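Local atomic coordinates of ribonuclease (Nicotiana glutinosa, PDB entry 1IYB), a protein that binds guanosine 5'-monophosphate in a guanine-recognising pocket and, as a ribonuclease of the T2 family, cleaves RNA. Residues A[146-149]-A[150-154]. Numbering follows the deposited sequence.
Sequences NSIK and NAIRS
I148 and I152, one helical turn apart, lie side by side and point the same way, and they illustrate how an amphipathic helix is built on one buried stripe. Following I152 outward, CB sits near the carbonyl oxygens of both K149 and I148, slightly nearer K149 O at 3.6 Å, and CG1 comes to 3.4 Å from I148 O. At the tip CD1 remains 3.5 Å from I148 O and comes to 4.2 Å from I148 CG2, a loose van der Waals contact. This course follows from the first torsion, which sets CG1 beside the backbone N and anti to the carbonyl carbon (chi1 -66°), so that the branch leans back over the preceding turn. Both isoleucines are buried against helix 127-133, I148 on L131 and I152 on L127 and I130, while I148 also reaches I162 of strand 161-166.

Beneath the side chains the backbone ladder of an alpha-helix joins the two turns. N150 N donates to N146 O at 2.9 Å, and R153 N donates to K149 O; the bond from I152 N to I148 O is weak at 3.3 Å.

Away from the isoleucines the chemistry turns polar. The N150 amide folds back along the helix, its ND2 3.1 Å from N146 O but at too poor an angle for a hydrogen bond. The bend of the R153 side chain at chi3 (62°) brings its guanidinium back beside N150 OD1, which stands 3.2 Å above the guanidinium plane, offset toward the rim. At the start of the helix S147 OG is hydrogen-bonded to S144 O. Helix 145-156 thus presents hydrocarbon to the protein and amide and guanidinium groups to its more exposed side, consistent with a surface helix docked by its apolar stripe.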
# COMPACT_ATOMS: atom_id res chain seq x y z
N ASN A 146 7.77 23.37 17.15
CA ASN A 146 9.22 23.54 17.22
C ASN A 146 9.82 23.19 18.58
O ASN A 146 10.95 22.69 18.64
CB ASN A 146 9.59 24.98 16.85
CG ASN A 146 9.49 25.24 15.36
OD1 ASN A 146 10.06 24.51 14.55
ND2 ASN A 146 8.78 26.31 14.99
N SER A 147 9.09 23.42 19.67
CA SER A 147 9.61 23.10 20.99
C SER A 147 9.77 21.58 21.13
O SER A 147 10.72 21.09 21.73
CB SER A 147 8.66 23.61 22.09
OG SER A 147 7.47 22.85 22.17
N ILE A 148 8.82 20.85 20.54
CA ILE A 148 8.84 19.40 20.58
C ILE A 148 10.00 18.86 19.74
O ILE A 148 10.76 18.00 20.19
CB ILE A 148 7.49 18.83 20.06
CG1 ILE A 148 6.36 19.22 21.02
CG2 ILE A 148 7.57 17.31 19.92
CD1 ILE A 148 4.97 18.93 20.48
N LYS A 149 10.14 19.39 18.53
CA LYS A 149 11.22 18.98 17.64
C LYS A 149 12.59 19.26 18.24
O LYS A 149 13.47 18.40 18.24
CB LYS A 149 11.11 19.71 16.30
CG LYS A 149 9.95 19.32 15.43
CD LYS A 149 9.95 20.16 14.16
CE LYS A 149 8.85 19.74 13.20
NZ LYS A 149 8.93 20.53 11.93
N ASN A 150 12.77 20.47 18.75
CA ASN A 150 14.06 20.86 19.30
C ASN A 150 14.44 20.19 20.62
O ASN A 150 15.62 19.97 20.88
CB ASN A 150 14.12 22.39 19.43
CG ASN A 150 14.05 23.08 18.07
OD1 ASN A 150 14.47 22.51 17.06
ND2 ASN A 150 13.53 24.30 18.05
N ALA A 151 13.45 19.84 21.43
CA ALA A 151 13.73 19.16 22.68
C ALA A 151 14.32 17.80 22.33
O ALA A 151 15.28 17.34 22.95
CB ALA A 151 12.45 18.98 23.49
N ILE A 152 13.75 17.16 21.32
CA ILE A 152 14.23 15.85 20.88
C ILE A 152 15.59 15.96 20.20
O ILE A 152 16.48 15.15 20.45
CB ILE A 152 13.20 15.19 19.94
CG1 ILE A 152 11.92 14.90 20.73
CG2 ILE A 152 13.78 13.92 19.34
CD1 ILE A 152 10.73 14.55 19.86
N ARG A 153 15.76 16.97 19.35
CA ARG A 153 17.03 17.15 18.65
C ARG A 153 18.17 17.37 19.64
O ARG A 153 19.25 16.81 19.48
CB ARG A 153 16.95 18.33 17.69
CG ARG A 153 18.21 18.51 16.87
CD ARG A 153 18.09 19.68 15.91
NE ARG A 153 17.90 20.95 16.60
CZ ARG A 153 17.78 22.12 15.99
NH1 ARG A 153 17.83 22.19 14.67
NH2 ARG A 153 17.60 23.23 16.70
N SER A 154 17.94 18.19 20.66
CA SER A 154 18.97 18.46 21.65
C SER A 154 19.35 17.20 22.42
O SER A 154 20.49 17.03 22.84
CB SER A 154 18.50 19.53 22.64
OG SER A 154 18.28 20.77 21.99